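Local coordinates for protein putative c-1-tetrahydrofolate synthase, cytoplasmic (Leishmania major, PDB 4A26) that probably interconverts one-carbon forms of tetrahydrofolate, oxidising the 5,10-methylene form with NADP+ or NAD+ and hydrolysing the resulting methenyl form, as a homodimer, at residues 82-87 with 115-120; 133-136 with 141-144; 148-153 with 282-287. One frame throughout, in Å; residues are numbered along the deposited sequence.

Interaction 1: 82-87 with 115-120; sequences VLEVNV and IEKIHP
Glu84 and Lys117 meet through their carbon chains rather than their charges, a good example of a lysine used for its methylenes. The two side chains lie at about a right angle, and the lysine crosses the glutamate with its CG against the carboxylate end: Lys117 CG sits 3.5 Å from Glu84 CD, while Lys117 CE, farther along, approaches Glu84 OE1 at 3.6 Å. A bend at chi2 (-83°) turns the lysine chain across the glutamate side chain, and its CD comes within 4.1 Å of both Glu84 CB and the carbonyl oxygen Glu84 O. The opposite charges remain apart, with Glu84 OE1 4.7 Å from Lys117 NZ, so any attraction between them is probably modest; Arg113 makes a long, weak ion pair with the same carboxylate oxygen.

One turn further along helix 80-91, Val87 points at the other segment and touches it with a single methyl. Its CG1, anti to the backbone N (chi1 178°), lies 3.7 Å from Ile118 CG1 and 3.8 Å from Lys117 CB, bridging the lysine root and the isoleucine. Val87 and Ile118 also meet at roughly a right angle. Val87 packs on Ile43 of strand 39-45 as well, and Asn91 of the same helix bonds to Lys117 O and His119 N, tying down the chain where it leaves helix 111-116. Such packing of a sheet-covering helix against a following helix and its exit loop belongs to the alpha/beta architecture of the catalytic domain of this dehydrogenase/cyclohydrolase family.

Interaction 2: 133-136 with 141-144; sequences GLLH and EPPF
Pro142 is the residue of segment 141-144 that meets both Leu134 and Leu135, and it follows Glu141, whose side chain heads off to a salt bridge with Lys187 of helix 178-187. The proline ring lies against the backbone as well as the side chains of helix 129-136. Its CB reaches Leu134 CB at 3.7 Å, its CG is 3.9 Å from Leu135 CA, and its CD approaches the carbonyl oxygen Leu134 O at 3.8 Å. Leu135 CB, 4.2 Å from Pro142 CG, adds a looser edge, and that leucine also packs on Ala183 and Leu184 of helix 178-187.

Pro143 comes next and takes up the end of Leu134. With CG anti to the carbonyl carbon (chi1 -68°) and the chain running on nearly straight at chi2 (166°), Leu134 carries its CD1 to 4.0 Å from Pro143 CD, the two side chains crossing at about a right angle. Phe144 packs on Asn288 and Ala292 of helix 279-297.

The same helix also takes part in the dimer: Leu134 packs on Pro129 of the second subunit as well, and the ring of His136 stacks on His136 of that subunit. The chain leaving helix 129-136 thus folds back to lay two consecutive prolines on the helix's last turn, in the NAD(P)-binding domain and beside the subunit interface.

Interaction 3: 148-153 with 282-287; sequences TAKGVI and IAMLLE
Met284 fits against Lys150 and Gly151, placing its CG and sulfur where one helix meets the other. Met284 CG lies 3.5 Å from Lys150 CD and 3.6 Å from Gly151 N, while Met284 SD rests 3.6 Å from Gly151 CA. Glycine at this position presents bare backbone to the thioether, and the CA atoms of Gly151 and Met284 come to 6.0 Å. Bends at both chi2 (62°) and chi3 (-73°) fold the methionine chain, whereas Lys150 is stretched out, its CG anti to the backbone N, and passes the methionine at about a right angle.

That extension takes the ammonium group beyond the methionine to Glu287, one turn on. Lys150 NZ is 4.0 Å from Glu287 CG and 4.6 Å from Glu287 OE1, too far for a salt bridge, although the opposite charges may still attract. Each also has a long, weak ion pair: Lys150 with Glu291, and Glu287 with Lys25.

Beyond this shell, Thr148 OG1 is hydrogen-bonded to Thr281 OG1, joining the two helices a second time near the start of helix 147-159. Met284 also packs on Cys147 and Val154 of that helix. The axes of the two short segments approach to 8.5 Å at 101°, nearly perpendicular, which confines the interface to a small patch. Around it, Ala149 and Ile153 pack on helix 178-187, while Ile282 and Leu286 pack on helix 49-64, so that helix 279-297 touches both helix 147-159 and helix 49-64.

The three contacts come one after another along the chain. Interaction 1 belongs to the catalytic domain, interactions 2 and 3 to the NAD(P)-binding domain. The centres of interactions 1 and 2 are about 20 Å apart, yet they touch where Pro120 O packs against Phe144 and Pro143. The centre of interaction 3 lies about 5 Å from the centre of the chain, about 14 Å between centres from interaction 2 and 23 Å from interaction 1. Helices 129-136 and 147-159 follow each other in sequence, linking interactions 2 and 3. Together they trace the chain's passage from one domain into the other, past the dimer interface and on to long helix 279-297.

Interaction 1: 82-87 with 115-120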
ATOM      1  N   VAL A  82      14.727  27.540  -1.060  1.00 40.95           N
ATOM      2  CA  VAL A  82      15.176  27.781  -2.431  1.00 39.29           C
ATOM      3  C   VAL A  82      15.098  26.514  -3.287  1.00 38.00           C
ATOM      4  O   VAL A  82      14.718  26.579  -4.453  1.00 37.14           O
ATOM      5  CB  VAL A  82      16.609  28.357  -2.464  1.00 39.45           C
ATOM      6  CG1 VAL A  82      17.101  28.492  -3.895  1.00 38.22           C
ATOM      7  CG2 VAL A  82      16.655  29.700  -1.759  1.00 40.18           C
ATOM      8  N   LEU A  83      15.456  25.368  -2.713  1.00 38.05           N
ATOM      9  CA  LEU A  83      15.268  24.080  -3.387  1.00 36.91           C
ATOM     10  C   LEU A  83      13.811  23.911  -3.799  1.00 36.49           C
ATOM     11  O   LEU A  83      13.513  23.644  -4.960  1.00 35.52           O
ATOM     12  CB  LEU A  83      15.677  22.916  -2.471  1.00 37.55           C
ATOM     13  CG  LEU A  83      15.367  21.496  -2.966  1.00 36.47           C
ATOM     14  CD1 LEU A  83      16.130  21.208  -4.257  1.00 34.92           C
ATOM     15  CD2 LEU A  83      15.690  20.462  -1.901  1.00 36.85           C
ATOM     16  N   GLU A  84      12.912  24.067  -2.834  1.00 37.64           N
ATOM     17  CA  GLU A  84      11.478  23.887  -3.066  1.00 37.71           C
ATOM     18  C   GLU A  84      10.915  24.854  -4.110  1.00 37.03           C
ATOM     19  O   GLU A  84       9.993  24.504  -4.843  1.00 36.70           O
ATOM     20  CB  GLU A  84      10.708  24.035  -1.749  1.00 39.52           C
ATOM     21  CG  GLU A  84      10.932  22.886  -0.774  1.00 40.72           C
ATOM     22  CD  GLU A  84       9.938  22.884   0.368  1.00 43.61           C
ATOM     23  OE1 GLU A  84       9.458  23.974   0.754  1.00 44.80           O
ATOM     24  OE2 GLU A  84       9.632  21.784   0.877  1.00 45.10           O
ATOM     25  N   VAL A  85      11.464  26.066  -4.169  1.00 37.05           N
ATOM     26  CA  VAL A  85      11.086  27.043  -5.193  1.00 36.63           C
ATOM     27  C   VAL A  85      11.376  26.489  -6.586  1.00 35.45           C
ATOM     28  O   VAL A  85      10.526  26.554  -7.478  1.00 35.30           O
ATOM     29  CB  VAL A  85      11.827  28.391  -5.004  1.00 37.03           C
ATOM     30  CG1 VAL A  85      11.830  29.201  -6.295  1.00 36.41           C
ATOM     31  CG2 VAL A  85      11.205  29.183  -3.864  1.00 38.19           C
ATOM     32  N   ASN A  86      12.575  25.938  -6.763  1.00 34.86           N
ATOM     33  CA  ASN A  86      12.949  25.306  -8.028  1.00 33.88           C
ATOM     34  C   ASN A  86      12.096  24.084  -8.337  1.00 33.45           C
ATOM     35  O   ASN A  86      11.799  23.819  -9.500  1.00 32.92           O
ATOM     36  CB  ASN A  86      14.428  24.920  -8.038  1.00 33.69           C
ATOM     37  CG  ASN A  86      15.338  26.126  -8.079  1.00 33.98           C
ATOM     38  OD1 ASN A  86      15.772  26.555  -9.150  1.00 33.62           O
ATOM     39  ND2 ASN A  86      15.622  26.690  -6.914  1.00 34.64           N
ATOM     40  N   VAL A  87      11.702  23.346  -7.302  1.00 33.97           N
ATOM     41  CA  VAL A  87      10.777  22.226  -7.481  1.00 33.89           C
ATOM     42  C   VAL A  87       9.423  22.750  -7.955  1.00 34.42           C
ATOM     43  O   VAL A  87       8.821  22.180  -8.866  1.00 34.00           O
ATOM     44  CB  VAL A  87      10.602  21.392  -6.186  1.00 34.60           C
ATOM     45  CG1 VAL A  87       9.592  20.274  -6.403  1.00 34.27           C
ATOM     46  CG2 VAL A  87      11.934  20.816  -5.730  1.00 34.28           C
ATOM     47  N   ILE A 115      10.410  16.412  -1.513  1.00 42.96           N
ATOM     48  CA  ILE A 115       9.628  15.532  -2.385  1.00 41.99           C
ATOM     49  C   ILE A 115       8.121  15.820  -2.328  1.00 42.63           C
ATOM     50  O   ILE A 115       7.413  15.631  -3.320  1.00 41.78           O
ATOM     51  CB  ILE A 115       9.870  14.044  -2.030  1.00 42.25           C
ATOM     52  CG1 ILE A 115      11.303  13.633  -2.390  1.00 41.87           C
ATOM     53  CG2 ILE A 115       8.886  13.148  -2.759  1.00 41.28           C
ATOM     54  CD1 ILE A 115      11.793  12.392  -1.660  1.00 42.89           C
ATOM     55  N   GLU A 116       7.633  16.270  -1.173  1.00 44.32           N
ATOM     56  CA  GLU A 116       6.204  16.554  -0.995  1.00 45.32           C
ATOM     57  C   GLU A 116       5.770  17.729  -1.882  1.00 44.53           C
ATOM     58  O   GLU A 116       4.622  17.779  -2.330  1.00 44.78           O
ATOM     59  CB  GLU A 116       5.876  16.835   0.482  1.00 47.77           C
ATOM     60  CG  GLU A 116       4.578  16.184   0.988  1.00 50.04           C
ATOM     61  CD  GLU A 116       4.703  14.675   1.252  1.00 50.85           C
ATOM     62  OE1 GLU A 116       5.663  14.039   0.754  1.00 50.13           O
ATOM     63  OE2 GLU A 116       3.830  14.119   1.958  1.00 52.08           O
ATOM     64  N   LYS A 117       6.701  18.654  -2.138  1.00 43.50           N
ATOM     65  CA  LYS A 117       6.473  19.791  -3.041  1.00 42.77           C
ATOM     66  C   LYS A 117       6.132  19.370  -4.466  1.00 41.12           C
ATOM     67  O   LYS A 117       5.432  20.097  -5.170  1.00 41.21           O
ATOM     68  CB  LYS A 117       7.699  20.715  -3.092  1.00 42.24           C
ATOM     69  CG  LYS A 117       7.654  21.868  -2.115  1.00 44.33           C
ATOM     70  CD  LYS A 117       6.845  23.051  -2.648  1.00 45.45           C
ATOM     71  CE  LYS A 117       6.654  24.121  -1.570  1.00 47.76           C
ATOM     72  NZ  LYS A 117       5.895  25.316  -2.047  1.00 48.64           N
ATOM     73  N   ILE A 118       6.643  18.220  -4.899  1.00 39.67           N
ATOM     74  CA  ILE A 118       6.383  17.746  -6.255  1.00 38.28           C
ATOM     75  C   ILE A 118       4.891  17.481  -6.414  1.00 38.82           C
ATOM     76  O   ILE A 118       4.254  16.922  -5.523  1.00 39.83           O
ATOM     77  CB  ILE A 118       7.168  16.456  -6.593  1.00 37.23           C
ATOM     78  CG1 ILE A 118       8.679  16.713  -6.564  1.00 36.66           C
ATOM     79  CG2 ILE A 118       6.767  15.932  -7.970  1.00 35.98           C
ATOM     80  CD1 ILE A 118       9.515  15.445  -6.548  1.00 35.64           C
ATOM     81  N   HIS A 119       4.340  17.906  -7.546  1.00 38.23           N
ATOM     82  CA  HIS A 119       2.943  17.662  -7.851  1.00 39.03           C
ATOM     83  C   HIS A 119       2.741  16.171  -8.131  1.00 38.43           C
ATOM     84  O   HIS A 119       3.521  15.572  -8.873  1.00 37.03           O
ATOM     85  CB  HIS A 119       2.495  18.515  -9.039  1.00 38.99           C
ATOM     86  CG  HIS A 119       2.088  19.903  -8.657  1.00 40.42           C
ATOM     87  ND1 HIS A 119       1.117  20.608  -9.334  1.00 41.66           N
ATOM     88  CD2 HIS A 119       2.501  20.706  -7.648  1.00 41.38           C
ATOM     89  CE1 HIS A 119       0.961  21.791  -8.768  1.00 43.15           C
ATOM     90  NE2 HIS A 119       1.789  21.877  -7.744  1.00 42.77           N
ATOM     91  N   PRO A 120       1.703  15.563  -7.524  1.00 39.58           N
ATOM     92  CA  PRO A 120       1.427  14.131  -7.687  1.00 39.11           C
ATOM     93  C   PRO A 120       1.515  13.624  -9.123  1.00 37.74           C
ATOM     94  O   PRO A 120       1.981  12.503  -9.343  1.00 36.80           O
ATOM     95  CB  PRO A 120      -0.006  13.999  -7.174  1.00 41.05           C
ATOM     96  CG  PRO A 120      -0.125  15.056  -6.148  1.00 42.64           C
ATOM     97  CD  PRO A 120       0.746  16.197  -6.597  1.00 41.53           C
TER

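Interaction 2: 133-136 with 141-144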
ATOM      1  N   GLY A 133      -0.232   5.357  -2.041  1.00 40.37           N
ATOM      2  CA  GLY A 133      -1.606   5.015  -1.698  1.00 42.08           C
ATOM      3  C   GLY A 133      -2.325   4.378  -2.864  1.00 41.49           C
ATOM      4  O   GLY A 133      -2.793   3.248  -2.769  1.00 41.15           O
ATOM      5  N   LEU A 134      -2.385   5.105  -3.975  1.00 41.81           N
ATOM      6  CA  LEU A 134      -3.031   4.620  -5.200  1.00 41.55           C
ATOM      7  C   LEU A 134      -2.459   3.279  -5.682  1.00 39.48           C
ATOM      8  O   LEU A 134      -3.182   2.452  -6.235  1.00 39.41           O
ATOM      9  CB  LEU A 134      -2.918   5.674  -6.303  1.00 41.81           C
ATOM     10  CG  LEU A 134      -3.729   6.951  -6.073  1.00 44.27           C
ATOM     11  CD1 LEU A 134      -3.286   8.056  -7.017  1.00 44.44           C
ATOM     12  CD2 LEU A 134      -5.215   6.675  -6.225  1.00 46.01           C
ATOM     13  N   LEU A 135      -1.165   3.068  -5.462  1.00 38.22           N
ATOM     14  CA  LEU A 135      -0.517   1.802  -5.800  1.00 36.51           C
ATOM     15  C   LEU A 135      -1.086   0.648  -4.971  1.00 36.90           C
ATOM     16  O   LEU A 135      -1.253  -0.455  -5.481  1.00 36.09           O
ATOM     17  CB  LEU A 135       1.005   1.921  -5.610  1.00 35.16           C
ATOM     18  CG  LEU A 135       1.937   0.754  -5.974  1.00 33.34           C
ATOM     19  CD1 LEU A 135       2.039  -0.253  -4.840  1.00 32.93           C
ATOM     20  CD2 LEU A 135       1.516   0.065  -7.272  1.00 32.63           C
ATOM     21  N   HIS A 136      -1.390   0.909  -3.699  1.00 38.61           N
ATOM     22  CA  HIS A 136      -1.964  -0.107  -2.805  1.00 39.35           C
ATOM     23  C   HIS A 136      -3.496  -0.137  -2.834  1.00 41.67           C
ATOM     24  O   HIS A 136      -4.103  -1.095  -2.366  1.00 42.10           O
ATOM     25  CB  HIS A 136      -1.496   0.116  -1.364  1.00 40.04           C
ATOM     26  CG  HIS A 136      -0.067  -0.256  -1.127  1.00 38.46           C
ATOM     27  ND1 HIS A 136       0.953   0.671  -1.120  1.00 38.25           N
ATOM     28  CD2 HIS A 136       0.515  -1.455  -0.886  1.00 37.64           C
ATOM     29  CE1 HIS A 136       2.101   0.059  -0.887  1.00 37.18           C
ATOM     30  NE2 HIS A 136       1.863  -1.232  -0.743  1.00 36.48           N
ATOM     31  N   GLU A 141      -5.698   2.886 -10.120  1.00 47.16           N
ATOM     32  CA  GLU A 141      -4.376   2.807 -10.725  1.00 44.82           C
ATOM     33  C   GLU A 141      -3.635   4.126 -10.536  1.00 44.11           C
ATOM     34  O   GLU A 141      -4.185   5.191 -10.815  1.00 45.75           O
ATOM     35  CB  GLU A 141      -4.478   2.465 -12.217  1.00 45.13           C
ATOM     36  CG  GLU A 141      -4.369   0.972 -12.506  1.00 45.20           C
ATOM     37  CD  GLU A 141      -5.482   0.165 -11.858  1.00 47.94           C
ATOM     38  OE1 GLU A 141      -6.669   0.541 -12.012  1.00 51.26           O
ATOM     39  OE2 GLU A 141      -5.174  -0.850 -11.199  1.00 47.09           O
ATOM     40  N   PRO A 142      -2.382   4.059 -10.055  1.00 41.68           N
ATOM     41  CA  PRO A 142      -1.598   5.276  -9.893  1.00 41.33           C
ATOM     42  C   PRO A 142      -1.043   5.760 -11.229  1.00 40.52           C
ATOM     43  O   PRO A 142      -0.836   4.945 -12.130  1.00 39.67           O
ATOM     44  CB  PRO A 142      -0.459   4.829  -8.981  1.00 39.73           C
ATOM     45  CG  PRO A 142      -0.271   3.397  -9.307  1.00 38.48           C
ATOM     46  CD  PRO A 142      -1.625   2.860  -9.653  1.00 39.66           C
ATOM     47  N   PRO A 143      -0.802   7.076 -11.361  1.00 40.85           N
ATOM     48  CA  PRO A 143      -0.166   7.590 -12.576  1.00 40.22           C
ATOM     49  C   PRO A 143       1.243   7.034 -12.768  1.00 37.77           C
ATOM     50  O   PRO A 143       1.666   6.819 -13.900  1.00 37.16           O
ATOM     51  CB  PRO A 143      -0.115   9.103 -12.335  1.00 41.69           C
ATOM     52  CG  PRO A 143      -0.164   9.258 -10.860  1.00 42.21           C
ATOM     53  CD  PRO A 143      -1.028   8.141 -10.369  1.00 42.28           C
ATOM     54  N   PHE A 144       1.948   6.806 -11.660  1.00 36.54           N
ATOM     55  CA  PHE A 144       3.289   6.243 -11.677  1.00 34.68           C
ATOM     56  C   PHE A 144       3.428   5.098 -10.681  1.00 33.58           C
ATOM     57  O   PHE A 144       2.951   5.190  -9.549  1.00 34.13           O
ATOM     58  CB  PHE A 144       4.316   7.314 -11.315  1.00 34.98           C
ATOM     59  CG  PHE A 144       4.184   8.575 -12.110  1.00 36.05           C
ATOM     60  CD1 PHE A 144       4.695   8.657 -13.396  1.00 35.69           C
ATOM     61  CD2 PHE A 144       3.550   9.683 -11.573  1.00 37.43           C
ATOM     62  CE1 PHE A 144       4.572   9.823 -14.130  1.00 36.69           C
ATOM     63  CE2 PHE A 144       3.431  10.849 -12.295  1.00 38.53           C
ATOM     64  CZ  PHE A 144       3.941  10.922 -13.576  1.00 38.18           C
TER

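Interaction 3: 148-153 with 282-287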
ATOM      1  N   THR A 148      11.910   0.477 -10.380  1.00 27.80           N
ATOM      2  CA  THR A 148      12.484  -0.855 -10.192  1.00 27.40           C
ATOM      3  C   THR A 148      11.384  -1.888  -9.963  1.00 26.72           C
ATOM      4  O   THR A 148      11.408  -2.969 -10.551  1.00 26.48           O
ATOM      5  CB  THR A 148      13.492  -0.893  -9.030  1.00 27.85           C
ATOM      6  OG1 THR A 148      14.567   0.008  -9.306  1.00 28.70           O
ATOM      7  CG2 THR A 148      14.058  -2.293  -8.847  1.00 27.52           C
ATOM      8  N   ALA A 149      10.410  -1.531  -9.133  1.00 26.84           N
ATOM      9  CA  ALA A 149       9.275  -2.407  -8.845  1.00 26.38           C
ATOM     10  C   ALA A 149       8.540  -2.785 -10.126  1.00 26.23           C
ATOM     11  O   ALA A 149       8.336  -3.968 -10.400  1.00 26.05           O
ATOM     12  CB  ALA A 149       8.325  -1.733  -7.864  1.00 26.65           C
ATOM     13  N   LYS A 150       8.166  -1.781 -10.915  1.00 26.63           N
ATOM     14  CA  LYS A 150       7.410  -2.007 -12.149  1.00 26.92           C
ATOM     15  C   LYS A 150       8.214  -2.843 -13.153  1.00 26.67           C
ATOM     16  O   LYS A 150       7.662  -3.720 -13.818  1.00 26.82           O
ATOM     17  CB  LYS A 150       6.992  -0.674 -12.782  1.00 27.65           C
ATOM     18  CG  LYS A 150       5.943  -0.805 -13.887  1.00 29.25           C
ATOM     19  CD  LYS A 150       5.948   0.396 -14.827  1.00 31.24           C
ATOM     20  CE  LYS A 150       4.687   0.473 -15.677  1.00 33.34           C
ATOM     21  NZ  LYS A 150       4.642   1.742 -16.472  1.00 35.41           N
ATOM     22  N   GLY A 151       9.512  -2.569 -13.244  1.00 26.50           N
ATOM     23  CA  GLY A 151      10.407  -3.282 -14.160  1.00 26.48           C
ATOM     24  C   GLY A 151      10.627  -4.742 -13.806  1.00 25.82           C
ATOM     25  O   GLY A 151      11.004  -5.537 -14.665  1.00 26.37           O
ATOM     26  N   VAL A 152      10.412  -5.096 -12.544  1.00 24.85           N
ATOM     27  CA  VAL A 152      10.433  -6.499 -12.136  1.00 24.44           C
ATOM     28  C   VAL A 152       9.213  -7.235 -12.693  1.00 24.08           C
ATOM     29  O   VAL A 152       9.335  -8.341 -13.211  1.00 24.46           O
ATOM     30  CB  VAL A 152      10.467  -6.646 -10.599  1.00 24.17           C
ATOM     31  CG1 VAL A 152      10.203  -8.091 -10.191  1.00 24.33           C
ATOM     32  CG2 VAL A 152      11.808  -6.156 -10.052  1.00 24.32           C
ATOM     33  N   ILE A 153       8.038  -6.619 -12.587  1.00 23.55           N
ATOM     34  CA  ILE A 153       6.813  -7.213 -13.130  1.00 23.46           C
ATOM     35  C   ILE A 153       6.887  -7.332 -14.656  1.00 24.08           C
ATOM     36  O   ILE A 153       6.468  -8.347 -15.218  1.00 24.71           O
ATOM     37  CB  ILE A 153       5.544  -6.427 -12.700  1.00 23.52           C
ATOM     38  CG1 ILE A 153       5.083  -6.868 -11.311  1.00 23.08           C
ATOM     39  CG2 ILE A 153       4.397  -6.679 -13.644  1.00 23.99           C
ATOM     40  CD1 ILE A 153       6.088  -6.670 -10.227  1.00 22.54           C
ATOM     41  N   ILE A 282      15.794   2.536 -15.258  1.00 30.35           N
ATOM     42  CA  ILE A 282      15.870   3.753 -16.073  1.00 30.94           C
ATOM     43  C   ILE A 282      14.868   3.723 -17.224  1.00 30.66           C
ATOM     44  O   ILE A 282      14.299   4.753 -17.582  1.00 30.92           O
ATOM     45  CB  ILE A 282      17.300   3.985 -16.628  1.00 32.36           C
ATOM     46  CG1 ILE A 282      18.226   4.459 -15.506  1.00 32.85           C
ATOM     47  CG2 ILE A 282      17.299   5.017 -17.753  1.00 33.16           C
ATOM     48  CD1 ILE A 282      19.650   4.698 -15.948  1.00 34.04           C
ATOM     49  N   ALA A 283      14.657   2.544 -17.803  1.00 30.42           N
ATOM     50  CA  ALA A 283      13.671   2.375 -18.875  1.00 30.63           C
ATOM     51  C   ALA A 283      12.266   2.643 -18.346  1.00 29.88           C
ATOM     52  O   ALA A 283      11.478   3.369 -18.964  1.00 30.34           O
ATOM     53  CB  ALA A 283      13.756   0.981 -19.452  1.00 30.76           C
ATOM     54  N   MET A 284      11.970   2.051 -17.193  1.00 28.86           N
ATOM     55  CA  MET A 284      10.708   2.282 -16.490  1.00 28.30           C
ATOM     56  C   MET A 284      10.495   3.747 -16.093  1.00 28.67           C
ATOM     57  O   MET A 284       9.359   4.223 -16.069  1.00 28.97           O
ATOM     58  CB  MET A 284      10.619   1.379 -15.254  1.00 27.46           C
ATOM     59  CG  MET A 284       9.448   0.418 -15.249  1.00 27.37           C
ATOM     60  SD  MET A 284       9.347  -0.815 -16.562  1.00 27.83           S
ATOM     61  CE  MET A 284       8.890   0.149 -17.993  1.00 28.29           C
ATOM     62  N   LEU A 285      11.579   4.456 -15.783  1.00 28.82           N
ATOM     63  CA  LEU A 285      11.495   5.895 -15.519  1.00 29.38           C
ATOM     64  C   LEU A 285      11.068   6.662 -16.767  1.00 30.20           C
ATOM     65  O   LEU A 285      10.326   7.635 -16.671  1.00 30.67           O
ATOM     66  CB  LEU A 285      12.829   6.441 -15.001  1.00 29.83           C
ATOM     67  CG  LEU A 285      12.937   7.957 -14.864  1.00 30.71           C
ATOM     68  CD1 LEU A 285      11.902   8.482 -13.889  1.00 30.48           C
ATOM     69  CD2 LEU A 285      14.343   8.351 -14.434  1.00 31.37           C
ATOM     70  N   LEU A 286      11.538   6.228 -17.935  1.00 30.73           N
ATOM     71  CA  LEU A 286      11.147   6.865 -19.196  1.00 31.85           C
ATOM     72  C   LEU A 286       9.696   6.548 -19.558  1.00 31.94           C
ATOM     73  O   LEU A 286       8.969   7.422 -20.034  1.00 32.70           O
ATOM     74  CB  LEU A 286      12.077   6.452 -20.337  1.00 32.46           C
ATOM     75  CG  LEU A 286      13.510   6.984 -20.277  1.00 33.11           C
ATOM     76  CD1 LEU A 286      14.327   6.439 -21.446  1.00 33.73           C
ATOM     77  CD2 LEU A 286      13.522   8.500 -20.283  1.00 34.21           C
ATOM     78  N   GLU A 287       9.277   5.305 -19.324  1.00 31.41           N
ATOM     79  CA  GLU A 287       7.894   4.904 -19.597  1.00 32.02           C
ATOM     80  C   GLU A 287       6.917   5.658 -18.700  1.00 32.04           C
ATOM     81  O   GLU A 287       5.897   6.170 -19.171  1.00 33.12           O
ATOM     82  CB  GLU A 287       7.706   3.395 -19.428  1.00 31.39           C
ATOM     83  CG  GLU A 287       6.346   2.907 -19.916  1.00 32.89           C
ATOM     84  CD  GLU A 287       6.440   1.661 -20.769  1.00 34.49           C
ATOM     85  OE1 GLU A 287       6.931   0.626 -20.267  1.00 34.00           O
ATOM     86  OE2 GLU A 287       6.016   1.718 -21.947  1.00 36.81           O
TER